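Local coordinates for cobalamin biosynthesis protein CobN (Mycobacterium tuberculosis, PDB 7C6O) that probably catalyses, as the large subunit of an ATP-dependent cobaltochelatase, the insertion of cobalt into the corrin ring during cobalamin biosynthesis, at residues 363-371 / 398-408; 505-513 / 525-536. All blocks are in the same frame, centred on the assembly; numbering follows the deposited sequence. Where two conformers were deposited one is given.

Both contacts reach one mixed sheet in the CobN/magnesium chelatase family region. From the N terminus, the chain enters strand 369-373 and returns through helix 391-405, whose end folds back on the residues before that strand; interaction 1 closes this loop. About a hundred residues later strand 503-507 pairs parallel to 369-373 and runs out into the loop with Pro-509 and Pro-510, and interaction 2 closes the shorter loop to helix 530-539, tying that helix chiefly to the residues leaving the strand. The loops follow in series, neither enclosing nor crossing the other, their centres about 26 Å apart. They meet where Leu-371 O lies 3.0 Å from Met-506 N, a probable hydrogen bond.

Interaction 1. Residues 363-371 / 398-408; sequences APADKRVAL and LLQAMRQRGYR
Pro-364 covers one face of the Tyr-407 ring in a CH-pi contact, its CB 4.0 Å from the ring centroid. Met-402 CE lies over the opposite face, toward the rim, and Lys-367 CD comes within 3.5 Å of Tyr-407 OH. The tyrosine CG stands anti to its own carbonyl carbon (chi1 -72°), which swings the ring back between the turn and the last helical residues. Farther along the strand, Val-369 CG2 and Met-402 CE meet tip to tip at 3.9 Å, while Leu-371 divides its methyls, CD1 beside Leu-398 CD2 and CD2 toward Leu-399 CD2.

A water bridges the two backbones: water 1 donates to Pro-364 O (2.6 Å) and Lys-367 O and accepts from Arg-408 N. Tyr-407 CA makes a nearly straight CA-H...O contact to Pro-364 O. Gly-406, with positive phi, ends the helix in a Schellman motif and turns the chain toward Pro-364. Lys-367 NZ bonds to Leu-815 O and Leu-359 O, and helix 807-815 packs on Tyr-407 and Met-402.

Just beyond the helix end, water 1 thus satisfies the Arg-408 N-H and two carbonyls of the turn at 364-367, while apolar side chains hold helix 391-405 against strand 369-373.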
loop_
_atom_site.group_PDB
_atom_site.type_symbol
_atom_site.label_atom_id
_atom_site.label_comp_id
_atom_site.label_asym_id
_atom_site.label_seq_id
_atom_site.Cartn_x
_atom_site.Cartn_y
_atom_site.Cartn_z
ATOM N N ALA A 363 -10.774 9.258 29.881
ATOM C CA ALA A 363 -11.870 8.310 29.990
ATOM C C ALA A 363 -12.838 8.484 28.821
ATOM O O ALA A 363 -12.924 9.567 28.235
ATOM C CB ALA A 363 -12.611 8.501 31.311
ATOM N N PRO A 364 -13.572 7.426 28.457
ATOM C CA PRO A 364 -14.536 7.548 27.349
ATOM C C PRO A 364 -15.492 8.723 27.483
ATOM O O PRO A 364 -15.814 9.365 26.476
ATOM C CB PRO A 364 -15.275 6.206 27.398
ATOM C CG PRO A 364 -14.257 5.256 27.917
ATOM C CD PRO A 364 -13.444 6.033 28.921
ATOM N N ALA A 365 -15.941 9.033 28.703
ATOM C CA ALA A 365 -16.910 10.106 28.890
ATOM C C ALA A 365 -16.344 11.476 28.541
ATOM O O ALA A 365 -17.118 12.395 28.254
ATOM C CB ALA A 365 -17.420 10.111 30.331
ATOM N N ASP A 366 -15.021 11.635 28.560
ATOM C CA ASP A 366 -14.378 12.909 28.269
ATOM C C ASP A 366 -13.692 12.939 26.910
ATOM O O ASP A 366 -13.118 13.971 26.544
ATOM C CB ASP A 366 -13.352 13.240 29.357
ATOM C CG ASP A 366 -13.949 13.210 30.747
ATOM O OD1 ASP A 366 -15.041 13.787 30.938
ATOM O OD2 ASP A 366 -13.329 12.600 31.644
ATOM N N LYS A 367 -13.733 11.847 26.156
ATOM C CA LYS A 367 -12.946 11.722 24.937
ATOM C C LYS A 367 -13.702 12.305 23.750
ATOM O O LYS A 367 -14.856 11.942 23.499
ATOM C CB LYS A 367 -12.598 10.256 24.682
ATOM C CG LYS A 367 -11.608 10.036 23.552
ATOM C CD LYS A 367 -10.922 8.685 23.685
ATOM C CE LYS A 367 -10.004 8.658 24.895
ATOM N NZ LYS A 367 -9.472 7.296 25.167
ATOM N N ARG A 368 -13.048 13.216 23.031
ATOM C CA ARG A 368 -13.619 13.836 21.843
ATOM C C ARG A 368 -13.074 13.138 20.604
ATOM O O ARG A 368 -11.856 12.995 20.448
ATOM C CB ARG A 368 -13.309 15.334 21.809
ATOM C CG ARG A 368 -13.968 16.116 22.944
ATOM C CD ARG A 368 -13.633 17.600 22.887
ATOM N NE ARG A 368 -12.194 17.838 22.949
ATOM C CZ ARG A 368 -11.515 18.066 24.069
ATOM N NH1 ARG A 368 -12.141 18.092 25.239
ATOM N NH2 ARG A 368 -10.205 18.268 24.018
ATOM N N VAL A 369 -13.977 12.701 19.732
ATOM C CA VAL A 369 -13.616 11.919 18.555
ATOM C C VAL A 369 -14.231 12.554 17.319
ATOM O O VAL A 369 -15.407 12.937 17.323
ATOM C CB VAL A 369 -14.076 10.451 18.687
ATOM C CG1 VAL A 369 -13.647 9.645 17.467
ATOM C CG2 VAL A 369 -13.530 9.833 19.968
ATOM N N ALA A 370 -13.437 12.655 16.259
ATOM C CA ALA A 370 -13.916 13.070 14.950
ATOM C C ALA A 370 -14.056 11.845 14.054
ATOM O O ALA A 370 -13.098 11.083 13.882
ATOM C CB ALA A 370 -12.967 14.089 14.317
ATOM N N LEU A 371 -15.249 11.655 13.498
ATOM C CA LEU A 371 -15.542 10.571 12.567
ATOM C C LEU A 371 -15.658 11.183 11.174
ATOM O O LEU A 371 -16.601 11.932 10.899
ATOM C CB LEU A 371 -16.826 9.847 12.974
ATOM C CG LEU A 371 -17.176 8.513 12.316
ATOM C CD1 LEU A 371 -16.112 7.478 12.626
ATOM C CD2 LEU A 371 -18.545 8.025 12.780
ATOM N N LEU A 398 -20.489 1.310 15.211
ATOM C CA LEU A 398 -19.389 1.894 15.972
ATOM C C LEU A 398 -19.908 2.882 17.010
ATOM O O LEU A 398 -19.486 2.855 18.171
ATOM C CB LEU A 398 -18.397 2.575 15.029
ATOM C CG LEU A 398 -17.284 3.377 15.709
ATOM C CD1 LEU A 398 -16.396 2.465 16.545
ATOM C CD2 LEU A 398 -16.457 4.142 14.685
ATOM N N LEU A 399 -20.829 3.761 16.608
ATOM C CA LEU A 399 -21.363 4.752 17.538
ATOM C C LEU A 399 -22.129 4.085 18.675
ATOM O O LEU A 399 -22.060 4.534 19.825
ATOM C CB LEU A 399 -22.251 5.743 16.786
ATOM C CG LEU A 399 -21.484 6.581 15.760
ATOM C CD1 LEU A 399 -22.403 7.437 14.901
ATOM C CD2 LEU A 399 -20.460 7.436 16.465
ATOM N N GLN A 400 -22.863 3.011 18.372
ATOM C CA GLN A 400 -23.561 2.272 19.420
ATOM C C GLN A 400 -22.579 1.647 20.401
ATOM O O GLN A 400 -22.797 1.681 21.617
ATOM C CB GLN A 400 -24.453 1.197 18.798
ATOM C CG GLN A 400 -25.658 1.747 18.063
ATOM C CD GLN A 400 -26.417 0.672 17.317
ATOM O OE1 GLN A 400 -25.917 -0.437 17.130
ATOM N NE2 GLN A 400 -27.631 0.994 16.886
ATOM N N ALA A 401 -21.489 1.072 19.889
ATOM C CA ALA A 401 -20.487 0.483 20.772
ATOM C C ALA A 401 -19.786 1.549 21.602
ATOM O O ALA A 401 -19.478 1.323 22.778
ATOM C CB ALA A 401 -19.472 -0.313 19.957
ATOM N N MET A 402 -19.520 2.717 21.005
ATOM C CA MET A 402 -18.908 3.807 21.761
ATOM C C MET A 402 -19.824 4.282 22.879
ATOM O O MET A 402 -19.369 4.515 24.006
ATOM C CB MET A 402 -18.552 4.964 20.826
ATOM C CG MET A 402 -17.373 4.674 19.913
ATOM S SD MET A 402 -17.093 5.974 18.699
ATOM C CE MET A 402 -16.562 7.325 19.749
ATOM N N ARG A 403 -21.120 4.435 22.588
ATOM C CA ARG A 403 -22.071 4.808 23.629
ATOM C C ARG A 403 -22.067 3.792 24.761
ATOM O O ARG A 403 -22.088 4.164 25.941
ATOM C CB ARG A 403 -23.477 4.944 23.043
ATOM C CG ARG A 403 -24.537 5.312 24.075
ATOM C CD ARG A 403 -25.941 5.108 23.532
ATOM N N GLN A 404 -22.026 2.501 24.421
ATOM C CA GLN A 404 -22.014 1.463 25.446
ATOM C C GLN A 404 -20.741 1.516 26.280
ATOM O O GLN A 404 -20.774 1.215 27.478
ATOM C CB GLN A 404 -22.174 0.088 24.798
ATOM C CG GLN A 404 -23.106 -0.842 25.555
ATOM C CD GLN A 404 -22.416 -2.104 26.029
ATOM O OE1 GLN A 404 -21.901 -2.883 25.226
ATOM N NE2 GLN A 404 -22.398 -2.311 27.341
ATOM N N ARG A 405 -19.618 1.899 25.671
ATOM C CA ARG A 405 -18.352 2.022 26.379
ATOM C C ARG A 405 -18.285 3.272 27.249
ATOM O O ARG A 405 -17.380 3.381 28.083
ATOM C CB ARG A 405 -17.199 2.014 25.368
ATOM C CG ARG A 405 -15.801 1.891 25.964
ATOM C CD ARG A 405 -15.703 0.727 26.936
ATOM N NE ARG A 405 -16.090 -0.538 26.321
ATOM C CZ ARG A 405 -15.279 -1.286 25.581
ATOM N NH1 ARG A 405 -14.031 -0.893 25.358
ATOM N NH2 ARG A 405 -15.715 -2.425 25.060
ATOM N N GLY A 406 -19.219 4.206 27.088
ATOM C CA GLY A 406 -19.253 5.410 27.889
ATOM C C GLY A 406 -18.962 6.703 27.155
ATOM O O GLY A 406 -18.880 7.753 27.804
ATOM N N TYR A 407 -18.795 6.666 25.835
ATOM C CA TYR A 407 -18.619 7.890 25.070
ATOM C C TYR A 407 -19.920 8.683 25.030
ATOM O O TYR A 407 -21.017 8.124 25.081
ATOM C CB TYR A 407 -18.170 7.579 23.641
ATOM C CG TYR A 407 -16.745 7.093 23.515
ATOM C CD1 TYR A 407 -16.421 5.759 23.725
ATOM C CD2 TYR A 407 -15.724 7.968 23.169
ATOM C CE1 TYR A 407 -15.117 5.312 23.605
ATOM C CE2 TYR A 407 -14.420 7.532 23.043
ATOM C CZ TYR A 407 -14.122 6.205 23.261
ATOM O OH TYR A 407 -12.823 5.776 23.138
ATOM N N ARG A 408 -19.789 10.002 24.929
ATOM C CA ARG A 408 -20.947 10.882 24.793
ATOM C C ARG A 408 -21.212 11.092 23.307
ATOM O O ARG A 408 -20.610 11.961 22.672
ATOM C CB ARG A 408 -20.709 12.198 25.523
ATOM C CG ARG A 408 -20.547 12.033 27.027
ATOM C CD ARG A 408 -20.900 13.307 27.772
ATOM N NE ARG A 408 -21.285 13.026 29.152
ATOM C CZ ARG A 408 -20.479 13.169 30.198
ATOM N NH1 ARG A 408 -19.238 13.601 30.026
ATOM N NH2 ARG A 408 -20.919 12.885 31.416
HETATM O O HOH W 1 -17.027 11.145 24.988
#

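Interaction 2. Residues 505-513 / 525-536; sequences LMVQPPRGF and DLPPSHHYLAAY
Pro-509 fits among three residues of helix 530-539: its CB meets Tyr-532 CD2 at 3.6 Å, its CG meets Ala-535 CB, and its CD approaches Tyr-536 CE2. Its CG lies over one face of the Tyr-532 ring, offset toward the rim. At the far end, Leu-526 CD2 sits over the centre of the Phe-513 ring in a CH-pi contact, 3.8 Å from the centroid, and Leu-526 CB touches Phe-513 CZ.

Two side chains carry direct hydrogen bonds. In the conformer given, Arg-511 NH1 and NH2 both reach Leu-526 O end-on, at distances so short that the exact geometry is doubtful; there a bend at chi2 (78°) turns the arginine back to this carbonyl although its CB points away, and Phe-513 CE2 lies over one guanidinium face. Gln-508 NE2 donates to Tyr-536 OH at 2.9 Å (161°), while Gln-508 OE1 and Tyr-532 OH both bond to Asn-560.

Ser-529 is the N-cap: its OG accepts from Tyr-532 N at 3.0 Å. Water 2 donates to Pro-510 O and Arg-511 O and accepts from Ser-529 N; water 3 links Pro-510 O to Ser-529 OG.

The waters therefore tie the N-cap residue to the Pro-510 and Arg-511 carbonyls, Leu-526, Pro-509 and the aromatic rings fill the interface, and the guanidinium, if its conformer is right, would probably polarise the Leu-526 carbonyl.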
loop_
_atom_site.group_PDB
_atom_site.type_symbol
_atom_site.label_atom_id
_atom_site.label_comp_id
_atom_site.label_asym_id
_atom_site.label_seq_id
_atom_site.Cartn_x
_atom_site.Cartn_y
_atom_site.Cartn_z
ATOM N N LEU A 505 -19.180 14.413 13.281
ATOM C CA LEU A 505 -19.189 13.665 12.033
ATOM C C LEU A 505 -19.024 14.667 10.900
ATOM O O LEU A 505 -19.792 15.630 10.802
ATOM C CB LEU A 505 -20.480 12.858 11.874
ATOM C CG LEU A 505 -20.522 11.482 12.554
ATOM C CD1 LEU A 505 -20.444 11.594 14.075
ATOM C CD2 LEU A 505 -21.766 10.706 12.133
ATOM N N MET A 506 -18.014 14.451 10.062
ATOM C CA MET A 506 -17.654 15.415 9.036
ATOM C C MET A 506 -17.381 14.693 7.728
ATOM O O MET A 506 -16.724 13.650 7.708
ATOM C CB MET A 506 -16.418 16.232 9.451
ATOM C CG MET A 506 -15.990 17.287 8.440
ATOM S SD MET A 506 -14.500 18.177 8.940
ATOM C CE MET A 506 -15.135 19.157 10.291
ATOM N N VAL A 507 -17.897 15.247 6.641
ATOM C CA VAL A 507 -17.502 14.796 5.316
ATOM C C VAL A 507 -16.136 15.390 5.005
ATOM O O VAL A 507 -15.911 16.589 5.202
ATOM C CB VAL A 507 -18.543 15.203 4.264
ATOM C CG1 VAL A 507 -18.103 14.732 2.894
ATOM C CG2 VAL A 507 -19.906 14.633 4.620
ATOM N N GLN A 508 -15.218 14.548 4.548
ATOM C CA GLN A 508 -13.880 15.013 4.210
ATOM C C GLN A 508 -13.974 16.159 3.206
ATOM O O GLN A 508 -14.743 16.064 2.239
ATOM C CB GLN A 508 -13.057 13.862 3.639
ATOM C CG GLN A 508 -11.563 14.106 3.619
ATOM C CD GLN A 508 -10.787 12.859 3.253
ATOM O OE1 GLN A 508 -11.141 12.152 2.310
ATOM N NE2 GLN A 508 -9.725 12.578 4.005
ATOM N N PRO A 509 -13.243 17.253 3.409
ATOM C CA PRO A 509 -13.384 18.398 2.515
ATOM C C PRO A 509 -12.982 18.025 1.104
ATOM O O PRO A 509 -12.176 17.100 0.892
ATOM C CB PRO A 509 -12.427 19.438 3.116
ATOM C CG PRO A 509 -12.171 18.985 4.504
ATOM C CD PRO A 509 -12.271 17.501 4.484
ATOM N N PRO A 510 -13.517 18.718 0.103
ATOM C CA PRO A 510 -13.222 18.349 -1.283
ATOM C C PRO A 510 -11.782 18.659 -1.660
ATOM O O PRO A 510 -11.176 19.625 -1.184
ATOM C CB PRO A 510 -14.206 19.199 -2.093
ATOM C CG PRO A 510 -14.492 20.363 -1.225
ATOM C CD PRO A 510 -14.442 19.860 0.189
ATOM N N ARG A 511 -11.241 17.810 -2.535
ATOM C CA ARG A 511 -9.865 17.964 -2.993
ATOM C C ARG A 511 -9.665 19.288 -3.724
ATOM O O ARG A 511 -8.611 19.923 -3.600
ATOM C CB ARG A 511 -9.505 16.779 -3.889
ATOM C CG ARG A 511 -8.129 16.826 -4.499
ATOM C CD ARG A 511 -7.048 16.434 -3.511
ATOM N NE ARG A 511 -5.758 16.383 -4.186
ATOM C CZ ARG A 511 -5.030 17.456 -4.470
ATOM N NH1 ARG A 511 -5.461 18.663 -4.127
ATOM N NH2 ARG A 511 -3.871 17.324 -5.100
ATOM N N GLY A 512 -10.660 19.716 -4.495
ATOM C CA GLY A 512 -10.617 21.000 -5.173
ATOM C C GLY A 512 -10.680 20.952 -6.688
ATOM O O GLY A 512 -10.749 22.020 -7.314
ATOM N N PHE A 513 -10.662 19.776 -7.320
ATOM C CA PHE A 513 -10.678 19.728 -8.779
ATOM C C PHE A 513 -12.043 20.066 -9.362
ATOM O O PHE A 513 -12.121 20.476 -10.525
ATOM C CB PHE A 513 -10.224 18.354 -9.271
ATOM C CG PHE A 513 -8.756 18.109 -9.092
ATOM C CD1 PHE A 513 -7.834 18.720 -9.927
ATOM C CD2 PHE A 513 -8.296 17.273 -8.088
ATOM C CE1 PHE A 513 -6.479 18.502 -9.765
ATOM C CE2 PHE A 513 -6.942 17.052 -7.920
ATOM C CZ PHE A 513 -6.032 17.668 -8.759
ATOM N N ASP A 525 -0.679 18.385 -9.171
ATOM C CA ASP A 525 -0.151 18.789 -7.872
ATOM C C ASP A 525 -0.972 19.887 -7.207
ATOM O O ASP A 525 -0.430 20.643 -6.386
ATOM C CB ASP A 525 1.307 19.234 -8.011
ATOM C CG ASP A 525 1.518 20.204 -9.155
ATOM O OD1 ASP A 525 0.565 20.444 -9.927
ATOM O OD2 ASP A 525 2.645 20.727 -9.282
ATOM N N LEU A 526 -2.258 19.995 -7.533
ATOM C CA LEU A 526 -3.137 20.983 -6.927
ATOM C C LEU A 526 -3.069 20.884 -5.404
ATOM O O LEU A 526 -3.356 19.814 -4.848
ATOM C CB LEU A 526 -4.573 20.771 -7.401
ATOM C CG LEU A 526 -5.623 21.713 -6.803
ATOM C CD1 LEU A 526 -5.401 23.136 -7.288
ATOM C CD2 LEU A 526 -7.039 21.241 -7.128
ATOM N N PRO A 527 -2.684 21.947 -4.706
ATOM C CA PRO A 527 -2.573 21.879 -3.246
ATOM C C PRO A 527 -3.944 21.904 -2.597
ATOM O O PRO A 527 -4.936 22.277 -3.241
ATOM C CB PRO A 527 -1.766 23.140 -2.901
ATOM C CG PRO A 527 -2.127 24.102 -3.988
ATOM C CD PRO A 527 -2.276 23.262 -5.231
ATOM N N PRO A 528 -4.049 21.508 -1.328
ATOM C CA PRO A 528 -5.326 21.652 -0.624
ATOM C C PRO A 528 -5.701 23.120 -0.499
ATOM O O PRO A 528 -4.840 24.000 -0.437
ATOM C CB PRO A 528 -5.051 21.025 0.748
ATOM C CG PRO A 528 -3.574 21.189 0.934
ATOM C CD PRO A 528 -2.990 20.990 -0.442
ATOM N N SER A 529 -7.006 23.375 -0.473
ATOM C CA SER A 529 -7.519 24.731 -0.357
ATOM C C SER A 529 -7.434 25.217 1.089
ATOM O O SER A 529 -7.155 24.453 2.016
ATOM C CB SER A 529 -8.964 24.799 -0.842
ATOM O OG SER A 529 -9.824 24.117 0.060
ATOM N N HIS A 530 -7.681 26.519 1.274
ATOM C CA HIS A 530 -7.781 27.057 2.627
ATOM C C HIS A 530 -8.941 26.426 3.385
ATOM O O HIS A 530 -8.850 26.215 4.599
ATOM C CB HIS A 530 -7.947 28.579 2.592
ATOM C CG HIS A 530 -6.768 29.311 2.028
ATOM N ND1 HIS A 530 -5.546 29.367 2.665
ATOM C CD2 HIS A 530 -6.633 30.037 0.893
ATOM C CE1 HIS A 530 -4.709 30.089 1.943
ATOM N NE2 HIS A 530 -5.342 30.507 0.862
ATOM N N HIS A 531 -10.040 26.122 2.690
ATOM C CA HIS A 531 -11.164 25.455 3.340
ATOM C C HIS A 531 -10.783 24.049 3.791
ATOM O O HIS A 531 -11.133 23.631 4.901
ATOM C CB HIS A 531 -12.363 25.414 2.393
ATOM C CG HIS A 531 -13.546 24.686 2.949
ATOM N ND1 HIS A 531 -13.863 23.395 2.588
ATOM C CD2 HIS A 531 -14.487 25.068 3.845
ATOM C CE1 HIS A 531 -14.951 23.014 3.234
ATOM N NE2 HIS A 531 -15.348 24.011 4.004
ATOM N N TYR A 532 -10.062 23.311 2.944
ATOM C CA TYR A 532 -9.594 21.981 3.320
ATOM C C TYR A 532 -8.725 22.046 4.570
ATOM O O TYR A 532 -8.920 21.279 5.520
ATOM C CB TYR A 532 -8.823 21.355 2.153
ATOM C CG TYR A 532 -8.492 19.888 2.325
ATOM C CD1 TYR A 532 -7.479 19.476 3.185
ATOM C CD2 TYR A 532 -9.183 18.914 1.618
ATOM C CE1 TYR A 532 -7.173 18.143 3.344
ATOM C CE2 TYR A 532 -8.882 17.569 1.771
ATOM C CZ TYR A 532 -7.875 17.192 2.634
ATOM O OH TYR A 532 -7.568 15.860 2.795
ATOM N N LEU A 533 -7.755 22.963 4.586
ATOM C CA LEU A 533 -6.863 23.077 5.735
ATOM C C LEU A 533 -7.612 23.555 6.973
ATOM O O LEU A 533 -7.393 23.037 8.074
ATOM C CB LEU A 533 -5.706 24.021 5.407
ATOM C CG LEU A 533 -4.785 23.567 4.273
ATOM C CD1 LEU A 533 -3.836 24.686 3.867
ATOM C CD2 LEU A 533 -4.006 22.329 4.683
ATOM N N ALA A 534 -8.503 24.539 6.813
ATOM C CA ALA A 534 -9.254 25.052 7.955
ATOM C C ALA A 534 -10.089 23.958 8.610
ATOM O O ALA A 534 -10.167 23.881 9.842
ATOM C CB ALA A 534 -10.144 26.214 7.523
ATOM N N ALA A 535 -10.717 23.101 7.801
ATOM C CA ALA A 535 -11.581 22.063 8.349
ATOM C C ALA A 535 -10.794 21.091 9.219
ATOM O O ALA A 535 -11.217 20.754 10.332
ATOM C CB ALA A 535 -12.293 21.324 7.217
ATOM N N TYR A 536 -9.641 20.625 8.733
ATOM C CA TYR A 536 -8.843 19.703 9.533
ATOM C C TYR A 536 -8.230 20.401 10.739
ATOM O O TYR A 536 -8.149 19.817 11.827
ATOM C CB TYR A 536 -7.755 19.047 8.678
ATOM C CG TYR A 536 -8.221 17.753 8.065
ATOM C CD1 TYR A 536 -8.251 16.583 8.813
ATOM C CD2 TYR A 536 -8.662 17.702 6.751
ATOM C CE1 TYR A 536 -8.694 15.394 8.264
ATOM C CE2 TYR A 536 -9.107 16.516 6.192
ATOM C CZ TYR A 536 -9.121 15.368 6.954
ATOM O OH TYR A 536 -9.561 14.186 6.407
HETATM O O HOH W 2 -8.697 21.289 -1.426
HETATM O O HOH W 3 -11.931 22.277 0.091
#